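Local coordinates for protein putative dehydrogenase (Amycolatopsis orientalis, PDB 5A9S) that reduces cyclic imines such as 2-methyl-1-pyrroline to amines, probably drawing its hydride from NADPH, at residues 91-96 against 116-121; 7-12 against 63-68; 244-249 against 264-269. All coordinates share one frame; numbering follows the deposited sequence.

Contact 1. Residues 91-96 against 116-121. With NAP (NADP nicotinamide-adenine-dinucleotide phosphate), chain D.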
loop_
_atom_site.group_PDB
_atom_site.type_symbol
_atom_site.label_atom_id
_atom_site.label_comp_id
_atom_site.label_asym_id
_atom_site.label_seq_id
_atom_site.Cartn_x
_atom_site.Cartn_y
_atom_site.Cartn_z
ATOM N N VAL A 91 0.385 9.531 -33.353
ATOM C CA VAL A 91 1.377 9.446 -32.281
ATOM C C VAL A 91 0.783 8.857 -31.008
ATOM O O VAL A 91 -0.237 9.324 -30.544
ATOM C CB VAL A 91 1.915 10.848 -31.954
ATOM C CG1 VAL A 91 2.759 10.852 -30.684
ATOM C CG2 VAL A 91 2.738 11.332 -33.139
ATOM N N VAL A 92 1.479 7.868 -30.444
ATOM C CA VAL A 92 1.220 7.307 -29.155
ATOM C C VAL A 92 2.353 7.737 -28.295
ATOM O O VAL A 92 3.460 7.240 -28.464
ATOM C CB VAL A 92 1.144 5.760 -29.225
ATOM C CG1 VAL A 92 0.955 5.148 -27.850
ATOM C CG2 VAL A 92 -0.002 5.372 -30.160
ATOM N N ASN A 93 2.117 8.738 -27.428
ATOM C CA ASN A 93 3.178 9.330 -26.627
ATOM C C ASN A 93 3.205 8.717 -25.245
ATOM O O ASN A 93 2.285 8.897 -24.436
ATOM C CB ASN A 93 2.978 10.825 -26.558
ATOM C CG ASN A 93 4.055 11.563 -25.788
ATOM O OD1 ASN A 93 5.081 11.021 -25.397
ATOM N ND2 ASN A 93 3.791 12.839 -25.546
ATOM N N LEU A 94 4.285 8.032 -24.952
ATOM C CA LEU A 94 4.393 7.222 -23.741
ATOM C C LEU A 94 5.297 7.842 -22.677
ATOM O O LEU A 94 5.666 7.166 -21.723
ATOM C CB LEU A 94 4.875 5.835 -24.124
ATOM C CG LEU A 94 3.926 4.653 -24.386
ATOM C CD1 LEU A 94 2.445 4.867 -24.294
ATOM C CD2 LEU A 94 4.255 3.923 -25.635
ATOM N N ASN A 95 5.628 9.098 -22.859
ATOM C CA ASN A 95 6.422 9.754 -21.890
ATOM C C ASN A 95 6.195 11.199 -21.547
ATOM O O ASN A 95 7.149 11.936 -21.412
ATOM C CB ASN A 95 7.915 9.408 -21.943
ATOM C CG ASN A 95 8.632 9.641 -20.598
ATOM O OD1 ASN A 95 8.047 9.503 -19.565
ATOM N ND2 ASN A 95 9.887 9.998 -20.637
ATOM N N SER A 96 4.952 11.619 -21.394
ATOM C CA SER A 96 4.692 12.940 -20.772
ATOM C C SER A 96 4.862 12.864 -19.242
ATOM O O SER A 96 4.557 11.838 -18.597
ATOM C CB SER A 96 3.297 13.482 -21.052
ATOM O OG SER A 96 2.851 13.191 -22.306
ATOM N N TYR A 116 -3.579 11.535 -31.849
ATOM C CA TYR A 116 -2.809 11.520 -30.582
ATOM C C TYR A 116 -3.415 10.642 -29.479
ATOM O O TYR A 116 -4.588 10.768 -29.145
ATOM C CB TYR A 116 -2.661 12.930 -30.048
ATOM C CG TYR A 116 -1.699 13.033 -28.902
ATOM C CD1 TYR A 116 -0.324 13.072 -29.131
ATOM C CD2 TYR A 116 -2.142 13.084 -27.596
ATOM C CE1 TYR A 116 0.580 13.194 -28.088
ATOM C CE2 TYR A 116 -1.257 13.217 -26.537
ATOM C CZ TYR A 116 0.114 13.269 -26.769
ATOM O OH TYR A 116 1.013 13.344 -25.708
ATOM N N LEU A 117 -2.611 9.750 -28.935
ATOM C CA LEU A 117 -2.918 9.061 -27.716
ATOM C C LEU A 117 -1.786 9.327 -26.761
ATOM O O LEU A 117 -0.619 9.218 -27.137
ATOM C CB LEU A 117 -2.981 7.557 -27.910
ATOM C CG LEU A 117 -4.131 6.948 -28.654
ATOM C CD1 LEU A 117 -3.948 5.412 -28.724
ATOM C CD2 LEU A 117 -5.447 7.310 -27.960
ATOM N N ASP A 118 -2.123 9.561 -25.509
ATOM C CA ASP A 118 -1.140 9.626 -24.457
ATOM C C ASP A 118 -1.268 8.325 -23.622
ATOM O O ASP A 118 -2.373 7.877 -23.285
ATOM C CB ASP A 118 -1.360 10.888 -23.624
ATOM C CG ASP A 118 -0.072 11.347 -22.937
ATOM O OD1 ASP A 118 0.137 10.834 -21.844
ATOM O OD2 ASP A 118 0.732 12.170 -23.505
ATOM N N GLY A 119 -0.153 7.753 -23.246
ATOM C CA GLY A 119 -0.108 6.463 -22.500
ATOM C C GLY A 119 0.850 6.526 -21.354
ATOM O O GLY A 119 1.829 7.284 -21.413
ATOM N N ALA A 120 0.594 5.717 -20.343
ATOM C CA ALA A 120 1.439 5.615 -19.192
ATOM C C ALA A 120 1.792 4.161 -19.021
ATOM O O ALA A 120 0.911 3.296 -18.955
ATOM C CB ALA A 120 0.732 6.106 -17.948
ATOM N N ILE A 121 3.091 3.890 -18.932
ATOM C CA ILE A 121 3.572 2.520 -18.880
ATOM C C ILE A 121 3.658 2.156 -17.402
ATOM O O ILE A 121 4.343 2.824 -16.641
ATOM C CB ILE A 121 4.950 2.375 -19.523
ATOM C CG1 ILE A 121 4.878 2.810 -20.990
ATOM C CG2 ILE A 121 5.413 0.937 -19.417
ATOM C CD1 ILE A 121 6.222 2.978 -21.619
HETATM P PA NAP D . 14.791 7.894 -20.289
HETATM O O1A NAP D . 16.125 8.428 -19.778
HETATM O O2A NAP D . 13.546 8.394 -19.569
HETATM O O5B NAP D . 14.740 8.310 -21.845
HETATM C C5B NAP D . 15.856 8.040 -22.678
HETATM C C4B NAP D . 15.428 8.223 -24.113
HETATM O O4B NAP D . 14.942 9.559 -24.323
HETATM C C3B NAP D . 16.618 8.045 -25.031
HETATM O O3B NAP D . 16.173 7.424 -26.226
HETATM C C2B NAP D . 17.047 9.462 -25.290
HETATM O O2B NAP D . 17.829 9.657 -26.474
HETATM C C1B NAP D . 15.708 10.165 -25.365
HETATM N N9A NAP D . 15.926 11.621 -25.247
HETATM C C8A NAP D . 16.320 12.314 -24.164
HETATM N N7A NAP D . 16.433 13.632 -24.434
HETATM C C5A NAP D . 16.119 13.777 -25.729
HETATM C C6A NAP D . 16.032 14.902 -26.677
HETATM N N6A NAP D . 16.326 16.145 -26.239
HETATM N N1A NAP D . 15.654 14.624 -27.949
HETATM C C2A NAP D . 15.370 13.380 -28.372
HETATM N N3A NAP D . 15.425 12.315 -27.554
HETATM C C4A NAP D . 15.782 12.449 -26.261
HETATM O O3 NAP D . 14.860 6.254 -20.490
HETATM P PN NAP D . 13.752 5.165 -21.029
HETATM O O1N NAP D . 13.840 3.930 -20.167
HETATM O O2N NAP D . 13.648 5.018 -22.558
HETATM O O5D NAP D . 12.386 5.846 -20.534
HETATM C C5D NAP D . 11.407 6.461 -21.356
HETATM C C4D NAP D . 10.238 6.805 -20.429
HETATM O O4D NAP D . 9.360 5.716 -20.090
HETATM C C3D NAP D . 10.724 7.350 -19.061
HETATM O O3D NAP D . 11.009 8.754 -19.035
HETATM C C2D NAP D . 9.677 6.971 -18.049
HETATM O O2D NAP D . 8.964 8.099 -17.576
HETATM C C1D NAP D . 8.794 5.934 -18.766
HETATM N N1N NAP D . 8.752 4.738 -17.888
HETATM C C2N NAP D . 9.925 4.149 -17.498
HETATM C C3N NAP D . 9.949 3.029 -16.647
HETATM C C7N NAP D . 11.257 2.405 -16.257
HETATM O O7N NAP D . 11.320 1.877 -15.139
HETATM N N7N NAP D . 12.298 2.420 -17.115
HETATM C C4N NAP D . 8.737 2.500 -16.171
HETATM C C5N NAP D . 7.552 3.119 -16.559
HETATM C C6N NAP D . 7.573 4.246 -17.418
HETATM P P2B NAP D . 19.430 9.500 -26.389
HETATM O O1X NAP D . 19.891 10.058 -27.717
HETATM O O2X NAP D . 19.835 10.483 -25.318
HETATM O O3X NAP D . 19.613 7.994 -26.079
HETATM O O HOH W 1 5.001 5.991 -19.258
HETATM O O HOH W 2 2.592 10.055 -21.507
#

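Contact 2. Residues 7-12 against 63-68. With NAP (NADP nicotinamide-adenine-dinucleotide phosphate), chain D.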
loop_
_atom_site.group_PDB
_atom_site.type_symbol
_atom_site.label_atom_id
_atom_site.label_comp_id
_atom_site.label_asym_id
_atom_site.label_seq_id
_atom_site.Cartn_x
_atom_site.Cartn_y
_atom_site.Cartn_z
ATOM N N PRO A 7 3.182 -1.767 -39.991
ATOM C CA PRO A 7 4.469 -1.104 -39.692
ATOM C C PRO A 7 4.323 -0.181 -38.501
ATOM O O PRO A 7 3.288 0.415 -38.330
ATOM C CB PRO A 7 4.795 -0.281 -40.971
ATOM C CG PRO A 7 3.567 -0.297 -41.777
ATOM C CD PRO A 7 2.798 -1.549 -41.400
ATOM N N VAL A 8 5.337 -0.120 -37.675
ATOM C CA VAL A 8 5.345 0.813 -36.521
ATOM C C VAL A 8 6.707 1.421 -36.449
ATOM O O VAL A 8 7.673 0.753 -36.714
ATOM C CB VAL A 8 5.076 0.128 -35.156
ATOM C CG1 VAL A 8 4.943 1.161 -34.030
ATOM C CG2 VAL A 8 3.793 -0.678 -35.253
ATOM N N THR A 9 6.760 2.700 -36.094
ATOM C CA THR A 9 7.989 3.360 -35.777
ATOM C C THR A 9 8.062 3.630 -34.257
ATOM O O THR A 9 7.110 4.121 -33.673
ATOM C CB THR A 9 8.063 4.693 -36.479
ATOM O OG1 THR A 9 8.107 4.506 -37.892
ATOM C CG2 THR A 9 9.296 5.470 -36.007
ATOM N N VAL A 10 9.196 3.314 -33.658
ATOM C CA VAL A 10 9.501 3.646 -32.296
ATOM C C VAL A 10 10.596 4.720 -32.297
ATOM O O VAL A 10 11.718 4.488 -32.839
ATOM C CB VAL A 10 9.986 2.420 -31.523
ATOM C CG1 VAL A 10 10.370 2.806 -30.114
ATOM C CG2 VAL A 10 8.900 1.330 -31.522
ATOM N N ALA A 11 10.262 5.874 -31.728
ATOM C CA ALA A 11 11.203 6.983 -31.492
ATOM C C ALA A 11 11.591 7.069 -30.020
ATOM O O ALA A 11 10.770 7.411 -29.171
ATOM C CB ALA A 11 10.576 8.287 -31.935
ATOM N N GLY A 12 12.864 6.792 -29.751
ATOM C CA GLY A 12 13.430 6.784 -28.433
ATOM C C GLY A 12 13.828 5.350 -28.095
ATOM O O GLY A 12 12.971 4.505 -27.978
ATOM N N ARG A 63 2.423 4.613 -40.309
ATOM C CA ARG A 63 1.297 5.413 -39.918
ATOM C C ARG A 63 1.246 5.514 -38.370
ATOM O O ARG A 63 0.840 6.556 -37.840
ATOM C CB ARG A 63 -0.045 4.862 -40.423
ATOM C CG ARG A 63 -1.128 5.897 -40.179
ATOM C CD ARG A 63 -2.550 5.562 -40.566
ATOM N NE ARG A 63 -3.356 6.750 -40.239
ATOM C CZ ARG A 63 -4.347 6.842 -39.335
ATOM N NH1 ARG A 63 -4.778 5.808 -38.610
ATOM N NH2 ARG A 63 -4.957 8.009 -39.186
ATOM N N LEU A 64 1.596 4.446 -37.662
ATOM C CA LEU A 64 1.657 4.479 -36.182
ATOM C C LEU A 64 3.068 4.772 -35.672
ATOM O O LEU A 64 4.022 4.017 -35.983
ATOM C CB LEU A 64 1.210 3.169 -35.587
ATOM C CG LEU A 64 1.142 3.125 -34.045
ATOM C CD1 LEU A 64 0.051 4.044 -33.535
ATOM C CD2 LEU A 64 0.949 1.708 -33.558
ATOM N N LEU A 65 3.165 5.833 -34.849
ATOM C CA LEU A 65 4.424 6.316 -34.275
ATOM C C LEU A 65 4.370 6.238 -32.722
ATOM O O LEU A 65 3.598 6.933 -32.064
ATOM C CB LEU A 65 4.710 7.757 -34.693
ATOM C CG LEU A 65 4.428 8.188 -36.155
ATOM C CD1 LEU A 65 4.545 9.688 -36.312
ATOM C CD2 LEU A 65 5.312 7.444 -37.183
ATOM N N VAL A 66 5.208 5.387 -32.167
ATOM C CA VAL A 66 5.248 5.167 -30.749
ATOM C C VAL A 66 6.413 5.982 -30.265
ATOM O O VAL A 66 7.522 5.753 -30.714
ATOM C CB VAL A 66 5.412 3.684 -30.431
ATOM C CG1 VAL A 66 5.646 3.489 -28.944
ATOM C CG2 VAL A 66 4.196 2.939 -30.929
ATOM N N VAL A 67 6.160 6.946 -29.372
ATOM C CA VAL A 67 7.174 7.884 -28.866
ATOM C C VAL A 67 7.449 7.629 -27.394
ATOM O O VAL A 67 6.544 7.617 -26.576
ATOM C CB VAL A 67 6.771 9.353 -29.090
ATOM C CG1 VAL A 67 7.900 10.277 -28.653
ATOM C CG2 VAL A 67 6.467 9.591 -30.565
ATOM N N CYS A 68 8.723 7.398 -27.083
ATOM C CA CYS A 68 9.182 7.125 -25.737
ATOM C C CYS A 68 10.497 7.864 -25.493
ATOM O O CYS A 68 11.581 7.291 -25.489
ATOM C CB CYS A 68 9.354 5.633 -25.494
ATOM S SG CYS A 68 9.478 5.351 -23.714
HETATM P PA NAP D . 14.791 7.894 -20.289
HETATM O O1A NAP D . 16.125 8.428 -19.778
HETATM O O2A NAP D . 13.546 8.394 -19.569
HETATM O O5B NAP D . 14.740 8.310 -21.845
HETATM C C5B NAP D . 15.856 8.040 -22.678
HETATM C C4B NAP D . 15.428 8.223 -24.113
HETATM O O4B NAP D . 14.942 9.559 -24.323
HETATM C C3B NAP D . 16.618 8.045 -25.031
HETATM O O3B NAP D . 16.173 7.424 -26.226
HETATM C C2B NAP D . 17.047 9.462 -25.290
HETATM O O2B NAP D . 17.829 9.657 -26.474
HETATM C C1B NAP D . 15.708 10.165 -25.365
HETATM N N9A NAP D . 15.926 11.621 -25.247
HETATM C C8A NAP D . 16.320 12.314 -24.164
HETATM N N7A NAP D . 16.433 13.632 -24.434
HETATM C C5A NAP D . 16.119 13.777 -25.729
HETATM C C6A NAP D . 16.032 14.902 -26.677
HETATM N N6A NAP D . 16.326 16.145 -26.239
HETATM N N1A NAP D . 15.654 14.624 -27.949
HETATM C C2A NAP D . 15.370 13.380 -28.372
HETATM N N3A NAP D . 15.425 12.315 -27.554
HETATM C C4A NAP D . 15.782 12.449 -26.261
HETATM O O3 NAP D . 14.860 6.254 -20.490
HETATM P PN NAP D . 13.752 5.165 -21.029
HETATM O O1N NAP D . 13.840 3.930 -20.167
HETATM O O2N NAP D . 13.648 5.018 -22.558
HETATM O O5D NAP D . 12.386 5.846 -20.534
HETATM C C5D NAP D . 11.407 6.461 -21.356
HETATM C C4D NAP D . 10.238 6.805 -20.429
HETATM O O4D NAP D . 9.360 5.716 -20.090
HETATM C C3D NAP D . 10.724 7.350 -19.061
HETATM O O3D NAP D . 11.009 8.754 -19.035
HETATM C C2D NAP D . 9.677 6.971 -18.049
HETATM O O2D NAP D . 8.964 8.099 -17.576
HETATM C C1D NAP D . 8.794 5.934 -18.766
HETATM N N1N NAP D . 8.752 4.738 -17.888
HETATM C C2N NAP D . 9.925 4.149 -17.498
HETATM C C3N NAP D . 9.949 3.029 -16.647
HETATM C C7N NAP D . 11.257 2.405 -16.257
HETATM O O7N NAP D . 11.320 1.877 -15.139
HETATM N N7N NAP D . 12.298 2.420 -17.115
HETATM C C4N NAP D . 8.737 2.500 -16.171
HETATM C C5N NAP D . 7.552 3.119 -16.559
HETATM C C6N NAP D . 7.573 4.246 -17.418
HETATM P P2B NAP D . 19.430 9.500 -26.389
HETATM O O1X NAP D . 19.891 10.058 -27.717
HETATM O O2X NAP D . 19.835 10.483 -25.318
HETATM O O3X NAP D . 19.613 7.994 -26.079
#

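Contact 3. Residues 244-249 against 264-269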
loop_
_atom_site.group_PDB
_atom_site.type_symbol
_atom_site.label_atom_id
_atom_site.label_comp_id
_atom_site.label_asym_id
_atom_site.label_seq_id
_atom_site.Cartn_x
_atom_site.Cartn_y
_atom_site.Cartn_z
ATOM N N THR A 244 -3.143 5.300 18.380
ATOM C CA THR A 244 -2.431 4.206 17.768
ATOM C C THR A 244 -1.059 4.688 17.274
ATOM O O THR A 244 -0.051 4.059 17.535
ATOM C CB THR A 244 -3.244 3.584 16.625
ATOM O OG1 THR A 244 -4.494 3.124 17.163
ATOM C CG2 THR A 244 -2.522 2.442 15.950
ATOM N N LEU A 245 -1.018 5.820 16.599
ATOM C CA LEU A 245 0.249 6.350 16.137
ATOM C C LEU A 245 1.258 6.637 17.279
ATOM O O LEU A 245 2.474 6.430 17.112
ATOM C CB LEU A 245 0.003 7.575 15.268
ATOM C CG LEU A 245 -0.179 7.157 13.768
ATOM C CD1 LEU A 245 -0.906 8.265 13.026
ATOM C CD2 LEU A 245 1.101 6.824 13.022
ATOM N N LYS A 246 0.757 7.089 18.430
ATOM C CA LYS A 246 1.624 7.312 19.633
ATOM C C LYS A 246 2.262 6.007 20.137
ATOM O O LYS A 246 3.419 5.996 20.499
ATOM C CB LYS A 246 0.854 7.965 20.775
ATOM C CG LYS A 246 0.515 9.441 20.560
ATOM C CD LYS A 246 -0.262 9.957 21.783
ATOM C CE LYS A 246 -0.565 11.459 21.745
ATOM N NZ LYS A 246 -1.862 11.759 22.438
ATOM N N HIS A 247 1.518 4.909 20.093
ATOM C CA HIS A 247 2.106 3.599 20.388
ATOM C C HIS A 247 3.208 3.199 19.393
ATOM O O HIS A 247 4.163 2.542 19.770
ATOM C CB HIS A 247 1.005 2.529 20.400
ATOM C CG HIS A 247 0.053 2.661 21.552
ATOM N ND1 HIS A 247 -1.237 2.170 21.526
ATOM C CD2 HIS A 247 0.198 3.257 22.759
ATOM C CE1 HIS A 247 -1.839 2.449 22.670
ATOM N NE2 HIS A 247 -0.990 3.112 23.432
ATOM N N ILE A 248 2.986 3.487 18.105
ATOM C CA ILE A 248 3.928 3.140 17.038
ATOM C C ILE A 248 5.179 3.982 17.266
ATOM O O ILE A 248 6.269 3.464 17.253
ATOM C CB ILE A 248 3.342 3.409 15.641
ATOM C CG1 ILE A 248 2.200 2.444 15.339
ATOM C CG2 ILE A 248 4.400 3.264 14.539
ATOM C CD1 ILE A 248 1.356 2.893 14.147
ATOM N N ILE A 249 5.012 5.259 17.559
ATOM C CA ILE A 249 6.174 6.092 17.861
ATOM C C ILE A 249 6.911 5.531 19.096
ATOM O O ILE A 249 8.130 5.385 19.068
ATOM C CB ILE A 249 5.743 7.553 18.077
ATOM C CG1 ILE A 249 5.282 8.144 16.726
ATOM C CG2 ILE A 249 6.860 8.391 18.674
ATOM C CD1 ILE A 249 4.463 9.388 16.857
ATOM N N ARG A 264 5.569 12.016 11.328
ATOM C CA ARG A 264 4.912 12.777 10.252
ATOM C C ARG A 264 3.444 12.360 10.041
ATOM O O ARG A 264 2.560 13.203 9.879
ATOM C CB ARG A 264 5.664 12.669 8.919
ATOM C CG ARG A 264 7.064 13.288 8.875
ATOM C CD ARG A 264 7.188 14.392 7.825
ATOM N NE ARG A 264 8.224 15.399 8.064
ATOM C CZ ARG A 264 9.533 15.196 7.971
ATOM N NH1 ARG A 264 10.022 14.004 7.684
ATOM N NH2 ARG A 264 10.374 16.202 8.198
ATOM N N ASN A 265 3.181 11.077 10.097
ATOM C CA ASN A 265 1.777 10.600 9.984
ATOM C C ASN A 265 0.883 11.117 11.093
ATOM O O ASN A 265 -0.254 11.515 10.885
ATOM C CB ASN A 265 1.764 9.052 9.909
ATOM C CG ASN A 265 2.231 8.546 8.565
ATOM O OD1 ASN A 265 2.122 9.253 7.602
ATOM N ND2 ASN A 265 2.737 7.359 8.494
ATOM N N LYS A 266 1.418 11.076 12.298
ATOM C CA LYS A 266 0.730 11.620 13.472
ATOM C C LYS A 266 0.493 13.123 13.358
ATOM O O LYS A 266 -0.595 13.595 13.698
ATOM C CB LYS A 266 1.506 11.338 14.734
ATOM C CG LYS A 266 0.667 11.259 15.993
ATOM C CD LYS A 266 0.570 12.589 16.666
ATOM C CE LYS A 266 1.293 12.704 18.020
ATOM N NZ LYS A 266 0.853 14.025 18.564
ATOM N N GLU A 267 1.498 13.861 12.904
ATOM C CA GLU A 267 1.380 15.326 12.742
ATOM C C GLU A 267 0.280 15.688 11.762
ATOM O O GLU A 267 -0.375 16.705 11.908
ATOM C CB GLU A 267 2.679 15.981 12.274
ATOM C CG GLU A 267 2.854 17.452 12.655
ATOM C CD GLU A 267 2.265 18.482 11.636
ATOM O OE1 GLU A 267 2.018 18.130 10.457
ATOM O OE2 GLU A 267 2.012 19.688 11.985
ATOM N N LEU A 268 0.130 14.875 10.726
ATOM C CA LEU A 268 -0.890 15.069 9.744
ATOM C C LEU A 268 -2.269 14.935 10.375
ATOM O O LEU A 268 -3.135 15.769 10.153
ATOM C CB LEU A 268 -0.722 14.042 8.640
ATOM C CG LEU A 268 -1.826 13.986 7.609
ATOM C CD1 LEU A 268 -1.862 15.318 6.882
ATOM C CD2 LEU A 268 -1.553 12.824 6.668
ATOM N N LEU A 269 -2.463 13.873 11.143
ATOM C CA LEU A 269 -3.713 13.661 11.908
ATOM C C LEU A 269 -3.989 14.794 12.916
ATOM O O LEU A 269 -5.102 15.255 12.999
ATOM C CB LEU A 269 -3.656 12.325 12.639
ATOM C CG LEU A 269 -4.292 11.136 11.949
ATOM C CD1 LEU A 269 -4.202 11.148 10.433
ATOM C CD2 LEU A 269 -3.811 9.822 12.530
#

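Contact 1. Residues 91-96 against 116-121
V91, V92 and N93 pair in parallel register with Y116, L117 and D118, the strand axes 4.6 Å apart at closest approach and 26° from parallel. These are the two strands of a right-handed beta-alpha-beta unit of the Rossmann fold, joined by a crossover through helix 99-111. The backbone bonds zigzag from V91 O to L117 N, L117 O to N93 N, and N93 O to G119 N. On the face that carries V91 and N93, a chain of polar groups runs across the strands. The Y116 side chain extends with CG anti to the backbone N (chi1 -170°), which lays the ring against helix 99-111 and brings its hydroxyl across to N93. N93 ND2 reaches Y116 OH at 2.8 Å, arriving at the ring edge in its plane, while the amide itself is turned 73° from the ring. Y116 OH in turn gives its proton to D118 OD2, on the anti lone pair, and S96 OG donates to the syn lone pair of the same oxygen at 2.6 Å. Two hydroxyls thus grip one buried carboxylate oxygen. A phenylalanine in place of Y116 would probably leave N93 ND2 without its acceptor and D118 OD2 with one hydroxyl donor fewer. N93 OD1 takes the N-H of N95, two residues on in its own segment, an Asx turn at the end of the strand. Beyond it, N95 OD1 accepts from hydroxyl O2D of the nicotinamide ribose of NADP at 2.6 Å, and ND2 is bonded to L69 O. Glycine suits position 119 because L94 CD1 lies 3.5 Å from its CA, where a CB would collide. A water receives the I121 N-H at 2.9 Å and donates to L94 O at 2.8 Å.

Contact 2. Residues 7-12 against 63-68
Chi1 of -174° in V8 and 172° in V66 turns V8 CG1 toward its own carbonyl side and V66 CG2 toward its own backbone N, so that these methyls meet obliquely at 3.7 Å. They sit on neighbouring parallel strands, 8-11 and 64-67, at the middle of the Rossmann sheet. L64 lies alongside V8, its CD2 against both valine methyls, and L24 of helix 15-26 covers V8 and V10 on this face. Branched aliphatic residues suit it, being compact, apolar and at ease in extended backbone. The other face carries T9, L65, A11 and V67. There L65 CD2 rests 4.0 Å from T9 CB, while T9 OG1 finds its polar partners in S62 OG and A58 O. Backbone bonds alternate between the strands: T9 N to L64 O, V66 N to T9 O at 2.7 Å, A11 N to V66 O, and C68 N to A11 O. All are nearly straight, the last at 177°. Where the strands end, the cofactor begins. G12 opens what is probably the GxGxxG turn, and its backbone angles call for glycine; a CB would also run into C68 O. Its CA lies 3.6 Å from O3B of the adenosine ribose of NADP, and C68 SG comes within 3.2 Å of C5D on the nicotinamide ribose.

Contact 3. Residues 244-249 against 264-269
I249 N donates to L245 O at 2.8 Å, the shortest of the backbone bonds within the two segments and one that belongs to a single helix turn; it sets L245 and I249 on the same side, both toward residues 264-269. The two segments belong to successive helices, 238-255 and 260-277, which form an antiparallel helical hairpin in the C-terminal domain. Their short axes pass 9.7 Å apart at an angle of 158°, and what joins them is apolar packing. L245 is the central side chain. Its CB lies against K266 CG at 3.8 Å, CD2 meets N265 CB at 3.9 Å, and CD1 reaches L269, whose side chain crosses that of L245 at about a right angle. The last meeting is tight, with L245 CD1 only 3.3 Å from L269 CD2, closer than carbon atoms usually pack. A leucine suits this place because its two methyls can divide between neighbouring residues on the facing helix. One turn further on, I249 brings CD1 to 4.1 Å from K266 CB, again crossing it.

K266 serves as both filler and charge. With CG anti to the backbone N (chi1 -153°), and bends at the next two torsions, its CB and CG lie against L245 while NZ swings round to a salt bridge with D270. By balancing the charge of K266, that carboxylate probably eases its repulsion with K246, whose NZ stands 5.2 Å from K266 NZ. K246 is otherwise at the exposed margin, where a long charged chain suits. Elsewhere, Y282 and V285 pack on L269, and aromatic packing from the neighbouring subunit reaches T244 and L245. At the solvent side the hydrocarbon part of K246 finishes the seam, its CG 4.2 Å from K266 CE.

Along the chain contact 2 closes first, contact 1 follows, and contact 3 comes last. Contacts 1 and 2 share one sheet in the N-terminal Rossmann domain, their centres 11 Å apart: strands 64-67 and 90-93 are neighbours, so the order 8-11, 64-67, 90-93, 115-121 runs unbroken through both. Each reaches NADP at the C-terminal ends of its strands. Contact 3 lies in the helical C-terminal domain, its centre about 40 Å from that of contact 1 and 49 Å from that of contact 2, and touches neither. The cofactor-binding sheet and the helical hairpin that meets the other subunit are therefore widely separated parts of the chain.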